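Local coordinates for protein muconate lactonizing enzyme (PDB 3I4K) that is a magnesium-binding enzyme of the enolase superfamily, joining an enolase-type N-terminal domain to a C-terminal domain of TIM-barrel type, at residues A[247-251]-A[269-275]; A[254-260]-A[287-291]; A[298-303]-A[324-330]. All coordinates share one frame. Numbering follows the deposited sequence.

Contact 1. Residues A[247-251]-A[269-275]; sequences SVMAD and ADVIALK. With MG (magnesium ion), chain J.
Met249, a selenomethionine with chi1 t, lays its SE 3.7 Å from Val271 CG1 and its CG 4.0 Å from Ala273 CB. On the opposite sheet face from Met249 and Val271 lie Ala250 and Ile272. There Ala269 CB sits 4.0 Å from Val248 CG1 and 4.1 Å from Ala250 CB, while Val248 and Ile272 reach helices 234-244 and 282-294. Strands 247-250 and 271-274 are extended and parallel, their axes 29° apart and 4.5 Å at closest approach, with Met249 paired to Val271 and Ala250 to Ile272. Before the latter strand, Asp270 (phi/psi -79/-27) is not extended. Val271 N donates to Val248 O (3.3 Å), Ala250 N to Val271 O (2.9 Å) and Ala273 N to Ala250 O (2.9 Å). These are neighbouring strands of the barrel, linked through helix 257-266 in a beta-alpha-beta unit. At one end Ser247 OG donates to Asp270 OD1 (2.5 Å), and a water accepts from Val248 N (2.9 Å). At the other, Asp251 follows its strand. An extended Lys275 brings NZ to 3.0 Å from Asp251 OD2 in a salt bridge; Lys278 pairs with Asp251 OD1. Asp251 OD2 binds magnesium at 2.0 Å, alongside Asp200, Glu226 and a water 2.1 Å from the ion.

Contact 2. Residues A[254-260]-A[287-291]; sequences VWTPAEA and KIAAI
Two helices of the barrel's outer layer meet here, the first turn of helix 257-266 resting against the middle of helix 282-294. A capping box opens the former: Thr256 is the N-cap, its OG1 (chi1 p) accepting from Glu259 N at 3.1 Å, while Glu259 OE1 accepts from Thr256 N at 3.1 Å and from Trp255 N at 2.7 Å. Across the interface the contact is apolar, without hydrogen bonds. Pro257 and Ile288 have their CA atoms 5.1 Å apart. With both chi angles m, Ile288 sends CD1 beneath the start of the helix, 3.4 Å from Thr256 C, 4.1 Å from Pro257 CD, 4.2 Å from Val254 CG1 and 4.3 Å from Ala260 CB. One turn on, Ile291 (m, t) places CD1 3.6 Å from Pro257 CB and CG2 4.0 Å from Ala260 CB. Lys287 CB lies 3.8 Å from Pro257 CG, and its NZ pairs with Glu284 and with Glu293 of the second subunit. Inward, Ile288 packs on Ile272 and Leu274 of strand 271-274; Pro257 and Ile291 touch Ala294 of the second subunit.

Contact 3. Residues A[298-303]-A[324-330]; sequences ACHGAT and ISYGTEL
Ala298 begins strand 298-301, which runs parallel to the chain at 324-330; that chain turns a corner at Tyr326 and, through Thr328, bonds to Asp139 of strand 137-144, closing the TIM-type barrel. Ala298 CB lies 3.5 Å from Ser325 OG and 4.3 Å from Tyr326 CB. Cys299 O takes two weak hydrogen bonds, from Ser325 N and Tyr326 N, both at 3.1 Å, and Cys299 CB meets Ile324 CD1 at 4.0 Å. His300 (chi1 t) donates from ND1 to Tyr326 O (2.7 Å); its ring lies oblique to that of Tyr326, centroids 5.3 Å apart, and Thr328 CA lies over one face of the His300 ring. A water links His300 NE2 (2.9 Å) to Glu329 OE1 (2.6 Å), an oxygen also paired with Lys169. Gly301 is bridged to Thr328 with CA atoms only 3.8 Å apart, so close that a CB on Gly301 would clash with Thr328 CG2. Gly301 N donates to Gly327 O (2.8 Å) and Gly301 O accepts from Glu329 N (2.9 Å), while Gly301 centres an inverse gamma turn in which Ala302 N bonds weakly to His300 O (2.8 Å). Ala302 CB touches Glu329 OE2 at 3.5 Å, and Thr303 N donates almost linearly to Glu329 OE2 at 2.7 Å.

Overall arrangement
All three lie in the C-terminal barrel domain. Contacts 1 and 2 interleave along the chain as strand, helix, strand, helix; contact 3 follows both. Contacts 1 and 3, with centres about 9 Å apart, meet because strands 271-274 and 298-301 are neighbours in the sheet. Contact 2 lies outside that wall, its centre about 11 Å from that of contact 1 and about 14 Å from that of contact 3, and touches them through Ile272, Leu274 and Cys299. At the strands' C-terminal ends, Asp251 of contact 1 binds magnesium and the Glu329 side chain of contact 3 lies about 6 Å from the ion, so both contacts border the metal site, whereas contact 2 faces the second subunit.

Contact 1. Residues A[247-251]-A[269-275]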
loop_
_atom_site.group_PDB
_atom_site.type_symbol
_atom_site.label_atom_id
_atom_site.label_comp_id
_atom_site.label_asym_id
_atom_site.label_seq_id
_atom_site.Cartn_x
_atom_site.Cartn_y
_atom_site.Cartn_z
ATOM N N SER A 247 -0.854 22.697 -13.606
ATOM C CA SER A 247 -0.521 21.346 -13.193
ATOM C C SER A 247 -0.327 20.423 -14.363
ATOM O O SER A 247 -0.894 20.619 -15.448
ATOM C CB SER A 247 -1.624 20.761 -12.305
ATOM O OG SER A 247 -1.802 21.543 -11.153
ATOM N N VAL A 248 0.468 19.394 -14.104
ATOM C CA VAL A 248 0.774 18.355 -15.064
ATOM C C VAL A 248 0.343 17.035 -14.427
ATOM O O VAL A 248 0.391 16.883 -13.204
ATOM C CB VAL A 248 2.293 18.315 -15.344
ATOM C CG1 VAL A 248 2.706 16.938 -15.842
ATOM C CG2 VAL A 248 2.661 19.397 -16.352
HETATM N N MSE A 249 -0.113 16.097 -15.246
HETATM C CA MSE A 249 -0.498 14.777 -14.751
HETATM C C MSE A 249 0.391 13.764 -15.468
HETATM O O MSE A 249 0.484 13.770 -16.702
HETATM C CB MSE A 249 -1.983 14.472 -15.026
HETATM C CG MSE A 249 -2.371 13.012 -14.726
HETATM SE SE MSE A 249 -4.253 12.749 -14.276
HETATM C CE MSE A 249 -4.983 12.781 -16.087
ATOM N N ALA A 250 1.061 12.913 -14.696
ATOM C CA ALA A 250 1.950 11.912 -15.270
ATOM C C ALA A 250 1.155 10.651 -15.569
ATOM O O ALA A 250 0.363 10.204 -14.743
ATOM C CB ALA A 250 3.095 11.596 -14.294
ATOM N N ASP A 251 1.357 10.099 -16.761
ATOM C CA ASP A 251 0.678 8.884 -17.171
ATOM C C ASP A 251 1.724 7.875 -17.632
ATOM O O ASP A 251 2.097 6.993 -16.870
ATOM C CB ASP A 251 -0.321 9.181 -18.296
ATOM C CG ASP A 251 -1.232 7.999 -18.604
ATOM O OD1 ASP A 251 -1.012 6.902 -18.040
ATOM O OD2 ASP A 251 -2.161 8.174 -19.425
ATOM N N ALA A 269 5.118 16.324 -11.273
ATOM C CA ALA A 269 3.678 16.381 -11.499
ATOM C C ALA A 269 2.824 16.491 -10.242
ATOM O O ALA A 269 3.117 15.867 -9.218
ATOM C CB ALA A 269 3.235 15.153 -12.292
ATOM N N ASP A 270 1.749 17.272 -10.349
ATOM C CA ASP A 270 0.807 17.464 -9.256
ATOM C C ASP A 270 -0.118 16.267 -9.170
ATOM O O ASP A 270 -0.640 15.949 -8.104
ATOM C CB ASP A 270 -0.051 18.708 -9.491
ATOM C CG ASP A 270 0.741 19.990 -9.394
ATOM O OD1 ASP A 270 0.151 21.072 -9.613
ATOM O OD2 ASP A 270 1.945 19.924 -9.104
ATOM N N VAL A 271 -0.322 15.595 -10.295
ATOM C CA VAL A 271 -1.232 14.459 -10.310
ATOM C C VAL A 271 -0.667 13.232 -11.007
ATOM O O VAL A 271 0.113 13.344 -11.951
ATOM C CB VAL A 271 -2.554 14.855 -11.008
ATOM C CG1 VAL A 271 -3.642 13.795 -10.749
ATOM C CG2 VAL A 271 -2.991 16.233 -10.534
ATOM N N ILE A 272 -1.074 12.056 -10.543
ATOM C CA ILE A 272 -0.634 10.804 -11.147
ATOM C C ILE A 272 -1.849 10.039 -11.669
ATOM O O ILE A 272 -2.817 9.818 -10.935
ATOM C CB ILE A 272 0.100 9.901 -10.139
ATOM C CG1 ILE A 272 1.479 10.495 -9.820
ATOM C CG2 ILE A 272 0.256 8.487 -10.716
ATOM C CD1 ILE A 272 2.310 9.626 -8.919
ATOM N N ALA A 273 -1.797 9.646 -12.940
ATOM C CA ALA A 273 -2.892 8.893 -13.555
ATOM C C ALA A 273 -2.726 7.444 -13.122
ATOM O O ALA A 273 -1.926 6.709 -13.689
ATOM C CB ALA A 273 -2.821 9.009 -15.083
ATOM N N LEU A 274 -3.473 7.048 -12.096
ATOM C CA LEU A 274 -3.396 5.694 -11.568
ATOM C C LEU A 274 -4.387 4.770 -12.267
ATOM O O LEU A 274 -5.587 5.022 -12.282
ATOM C CB LEU A 274 -3.620 5.750 -10.050
ATOM C CG LEU A 274 -4.086 4.647 -9.097
ATOM C CD1 LEU A 274 -3.883 3.249 -9.645
ATOM C CD2 LEU A 274 -3.335 4.854 -7.785
ATOM N N LYS A 275 -3.860 3.707 -12.866
ATOM C CA LYS A 275 -4.669 2.734 -13.589
ATOM C C LYS A 275 -4.280 1.345 -13.096
ATOM O O LYS A 275 -3.105 0.960 -13.161
ATOM C CB LYS A 275 -4.389 2.827 -15.092
ATOM C CG LYS A 275 -4.463 4.227 -15.670
ATOM C CD LYS A 275 -4.167 4.214 -17.174
ATOM C CE LYS A 275 -4.218 5.624 -17.761
ATOM N NZ LYS A 275 -3.747 5.677 -19.166
HETATM MG MG MG J . -3.089 9.405 -20.729
HETATM O O HOH W 1 2.427 19.897 -12.026
HETATM O O HOH W 2 -1.208 10.106 -21.327
#

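Contact 2. Residues A[254-260]-A[287-291]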
loop_
_atom_site.group_PDB
_atom_site.type_symbol
_atom_site.label_atom_id
_atom_site.label_comp_id
_atom_site.label_asym_id
_atom_site.label_seq_id
_atom_site.Cartn_x
_atom_site.Cartn_y
_atom_site.Cartn_z
ATOM N N VAL A 254 4.577 7.099 -15.292
ATOM C CA VAL A 254 4.398 6.312 -14.070
ATOM C C VAL A 254 3.604 5.018 -14.214
ATOM O O VAL A 254 2.385 5.044 -14.296
ATOM C CB VAL A 254 3.710 7.150 -12.942
ATOM C CG1 VAL A 254 3.507 6.278 -11.687
ATOM C CG2 VAL A 254 4.557 8.382 -12.597
ATOM N N TRP A 255 4.312 3.894 -14.225
ATOM C CA TRP A 255 3.691 2.570 -14.301
ATOM C C TRP A 255 3.963 1.838 -12.971
ATOM O O TRP A 255 3.089 1.168 -12.417
ATOM C CB TRP A 255 4.337 1.705 -15.386
ATOM C CG TRP A 255 4.163 2.075 -16.818
ATOM C CD1 TRP A 255 4.273 3.311 -17.376
ATOM C CD2 TRP A 255 4.069 1.147 -17.908
ATOM N NE1 TRP A 255 4.274 3.212 -18.756
ATOM C CE2 TRP A 255 4.151 1.892 -19.105
ATOM C CE3 TRP A 255 3.935 -0.247 -17.985
ATOM C CZ2 TRP A 255 4.108 1.289 -20.370
ATOM C CZ3 TRP A 255 3.892 -0.849 -19.246
ATOM C CH2 TRP A 255 3.980 -0.079 -20.420
ATOM N N THR A 256 5.195 1.963 -12.487
ATOM C CA THR A 256 5.637 1.285 -11.268
ATOM C C THR A 256 5.863 2.190 -10.046
ATOM O O THR A 256 5.999 3.406 -10.176
ATOM C CB THR A 256 6.957 0.549 -11.535
ATOM O OG1 THR A 256 8.025 1.502 -11.572
ATOM C CG2 THR A 256 6.914 -0.174 -12.888
ATOM N N PRO A 257 5.892 1.593 -8.837
ATOM C CA PRO A 257 6.114 2.328 -7.582
ATOM C C PRO A 257 7.412 3.128 -7.677
ATOM O O PRO A 257 7.472 4.294 -7.282
ATOM C CB PRO A 257 6.206 1.209 -6.540
ATOM C CG PRO A 257 5.213 0.190 -7.069
ATOM C CD PRO A 257 5.518 0.184 -8.572
ATOM N N ALA A 258 8.449 2.491 -8.209
ATOM C CA ALA A 258 9.745 3.146 -8.386
ATOM C C ALA A 258 9.602 4.394 -9.274
ATOM O O ALA A 258 10.213 5.441 -9.010
ATOM C CB ALA A 258 10.765 2.164 -9.002
ATOM N N GLU A 259 8.792 4.289 -10.324
ATOM C CA GLU A 259 8.600 5.430 -11.206
ATOM C C GLU A 259 7.743 6.493 -10.509
ATOM O O GLU A 259 7.888 7.675 -10.780
ATOM C CB GLU A 259 7.965 4.985 -12.533
ATOM C CG GLU A 259 8.815 3.959 -13.280
ATOM C CD GLU A 259 8.205 3.530 -14.604
ATOM O OE1 GLU A 259 6.966 3.355 -14.671
ATOM O OE2 GLU A 259 8.967 3.359 -15.575
ATOM N N ALA A 260 6.857 6.088 -9.604
ATOM C CA ALA A 260 6.058 7.086 -8.888
ATOM C C ALA A 260 6.992 7.876 -7.949
ATOM O O ALA A 260 6.840 9.088 -7.755
ATOM C CB ALA A 260 4.959 6.411 -8.080
ATOM N N LYS A 287 0.275 0.494 -3.987
ATOM C CA LYS A 287 1.611 1.031 -3.761
ATOM C C LYS A 287 1.766 2.391 -4.430
ATOM O O LYS A 287 2.332 3.316 -3.840
ATOM C CB LYS A 287 2.668 0.054 -4.278
ATOM C CG LYS A 287 2.565 -1.337 -3.643
ATOM C CD LYS A 287 3.685 -2.234 -4.125
ATOM C CE LYS A 287 3.515 -3.663 -3.634
ATOM N NZ LYS A 287 4.578 -4.529 -4.204
ATOM N N ILE A 288 1.254 2.523 -5.652
ATOM C CA ILE A 288 1.347 3.799 -6.358
ATOM C C ILE A 288 0.671 4.864 -5.501
ATOM O O ILE A 288 1.216 5.943 -5.283
ATOM C CB ILE A 288 0.617 3.772 -7.737
ATOM C CG1 ILE A 288 1.215 2.699 -8.653
ATOM C CG2 ILE A 288 0.706 5.153 -8.389
ATOM C CD1 ILE A 288 2.619 3.000 -9.216
ATOM N N ALA A 289 -0.524 4.550 -5.011
ATOM C CA ALA A 289 -1.281 5.493 -4.196
ATOM C C ALA A 289 -0.550 5.903 -2.916
ATOM O O ALA A 289 -0.552 7.081 -2.537
ATOM C CB ALA A 289 -2.646 4.902 -3.852
ATOM N N ALA A 290 0.062 4.925 -2.251
ATOM C CA ALA A 290 0.794 5.176 -1.006
ATOM C C ALA A 290 1.921 6.180 -1.228
ATOM O O ALA A 290 2.081 7.121 -0.458
ATOM C CB ALA A 290 1.377 3.873 -0.474
ATOM N N ILE A 291 2.698 5.959 -2.286
ATOM C CA ILE A 291 3.818 6.833 -2.603
ATOM C C ILE A 291 3.321 8.221 -2.996
ATOM O O ILE A 291 3.781 9.221 -2.457
ATOM C CB ILE A 291 4.678 6.205 -3.716
ATOM C CG1 ILE A 291 5.332 4.929 -3.174
ATOM C CG2 ILE A 291 5.726 7.196 -4.212
ATOM C CD1 ILE A 291 5.835 3.989 -4.255
#

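Contact 3. Residues A[298-303]-A[324-330]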
loop_
_atom_site.group_PDB
_atom_site.type_symbol
_atom_site.label_atom_id
_atom_site.label_comp_id
_atom_site.label_asym_id
_atom_site.label_seq_id
_atom_site.Cartn_x
_atom_site.Cartn_y
_atom_site.Cartn_z
ATOM N N ALA A 298 -1.688 14.101 -5.882
ATOM C CA ALA A 298 -3.036 13.574 -6.048
ATOM C C ALA A 298 -3.035 12.407 -7.023
ATOM O O ALA A 298 -2.173 12.325 -7.901
ATOM C CB ALA A 298 -3.955 14.665 -6.562
ATOM N N CYS A 299 -3.986 11.492 -6.848
ATOM C CA CYS A 299 -4.133 10.361 -7.758
ATOM C C CYS A 299 -5.495 10.496 -8.453
ATOM O O CYS A 299 -6.500 10.846 -7.828
ATOM C CB CYS A 299 -4.059 9.021 -7.017
ATOM S SG CYS A 299 -2.393 8.510 -6.495
ATOM N N HIS A 300 -5.497 10.260 -9.757
ATOM C CA HIS A 300 -6.701 10.327 -10.583
ATOM C C HIS A 300 -7.079 8.884 -10.934
ATOM O O HIS A 300 -6.202 8.061 -11.210
ATOM C CB HIS A 300 -6.389 11.112 -11.859
ATOM C CG HIS A 300 -7.563 11.290 -12.780
ATOM N ND1 HIS A 300 -8.624 12.118 -12.486
ATOM C CD2 HIS A 300 -7.795 10.815 -14.029
ATOM C CE1 HIS A 300 -9.453 12.154 -13.517
ATOM N NE2 HIS A 300 -8.971 11.373 -14.467
ATOM N N GLY A 301 -8.369 8.565 -10.899
ATOM C CA GLY A 301 -8.792 7.221 -11.259
ATOM C C GLY A 301 -8.763 7.141 -12.779
ATOM O O GLY A 301 -9.804 7.249 -13.430
ATOM N N ALA A 302 -7.567 6.952 -13.341
ATOM C CA ALA A 302 -7.379 6.896 -14.789
ATOM C C ALA A 302 -7.776 5.573 -15.446
ATOM O O ALA A 302 -7.846 4.521 -14.799
ATOM C CB ALA A 302 -5.913 7.242 -15.141
ATOM N N THR A 303 -7.998 5.637 -16.753
ATOM C CA THR A 303 -8.416 4.469 -17.515
ATOM C C THR A 303 -7.535 4.178 -18.713
ATOM O O THR A 303 -6.971 5.087 -19.328
ATOM C CB THR A 303 -9.868 4.636 -18.023
ATOM O OG1 THR A 303 -10.297 3.426 -18.648
ATOM C CG2 THR A 303 -9.966 5.777 -19.024
ATOM N N ILE A 324 -7.270 8.422 -4.012
ATOM C CA ILE A 324 -7.794 8.724 -5.351
ATOM C C ILE A 324 -8.555 9.969 -4.961
ATOM O O ILE A 324 -9.717 9.917 -4.562
ATOM C CB ILE A 324 -8.788 7.683 -5.875
ATOM C CG1 ILE A 324 -8.070 6.378 -6.201
ATOM C CG2 ILE A 324 -9.492 8.240 -7.133
ATOM C CD1 ILE A 324 -7.132 6.466 -7.405
ATOM N N SER A 325 -7.857 11.086 -5.051
ATOM C CA SER A 325 -8.354 12.388 -4.639
ATOM C C SER A 325 -8.677 13.367 -5.755
ATOM O O SER A 325 -8.988 14.534 -5.485
ATOM C CB SER A 325 -7.284 13.005 -3.755
ATOM O OG SER A 325 -6.039 12.859 -4.429
ATOM N N TYR A 326 -8.606 12.907 -6.999
ATOM C CA TYR A 326 -8.862 13.772 -8.135
ATOM C C TYR A 326 -9.877 13.180 -9.118
ATOM O O TYR A 326 -9.700 13.259 -10.335
ATOM C CB TYR A 326 -7.534 14.059 -8.843
ATOM C CG TYR A 326 -7.610 15.144 -9.885
ATOM C CD1 TYR A 326 -8.083 16.410 -9.558
ATOM C CD2 TYR A 326 -7.210 14.905 -11.200
ATOM C CE1 TYR A 326 -8.157 17.409 -10.507
ATOM C CE2 TYR A 326 -7.280 15.901 -12.160
ATOM C CZ TYR A 326 -7.752 17.154 -11.805
ATOM O OH TYR A 326 -7.792 18.158 -12.743
ATOM N N GLY A 327 -10.949 12.603 -8.590
ATOM C CA GLY A 327 -11.950 12.018 -9.452
ATOM C C GLY A 327 -11.363 10.919 -10.321
ATOM O O GLY A 327 -10.278 10.405 -10.035
ATOM N N THR A 328 -12.078 10.568 -11.392
ATOM C CA THR A 328 -11.650 9.512 -12.304
ATOM C C THR A 328 -12.073 9.845 -13.742
ATOM O O THR A 328 -12.642 10.900 -14.010
ATOM C CB THR A 328 -12.336 8.171 -11.968
ATOM O OG1 THR A 328 -13.677 8.195 -12.485
ATOM C CG2 THR A 328 -12.404 7.945 -10.451
ATOM N N GLU A 329 -11.778 8.923 -14.650
ATOM C CA GLU A 329 -12.155 9.029 -16.060
ATOM C C GLU A 329 -12.537 7.606 -16.453
ATOM O O GLU A 329 -12.241 7.146 -17.554
ATOM C CB GLU A 329 -10.980 9.512 -16.924
ATOM C CG GLU A 329 -9.676 8.767 -16.682
ATOM C CD GLU A 329 -8.641 8.991 -17.775
ATOM O OE1 GLU A 329 -8.679 10.047 -18.444
ATOM O OE2 GLU A 329 -7.779 8.102 -17.952
ATOM N N LEU A 330 -13.191 6.910 -15.529
ATOM C CA LEU A 330 -13.596 5.524 -15.751
ATOM C C LEU A 330 -14.914 5.456 -16.519
ATOM O O LEU A 330 -15.953 5.084 -15.970
ATOM C CB LEU A 330 -13.712 4.801 -14.404
ATOM C CG LEU A 330 -12.383 4.627 -13.664
ATOM C CD1 LEU A 330 -12.627 4.010 -12.297
ATOM C CD2 LEU A 330 -11.448 3.741 -14.480
HETATM O O HOH W 3 -9.024 12.335 -17.179
#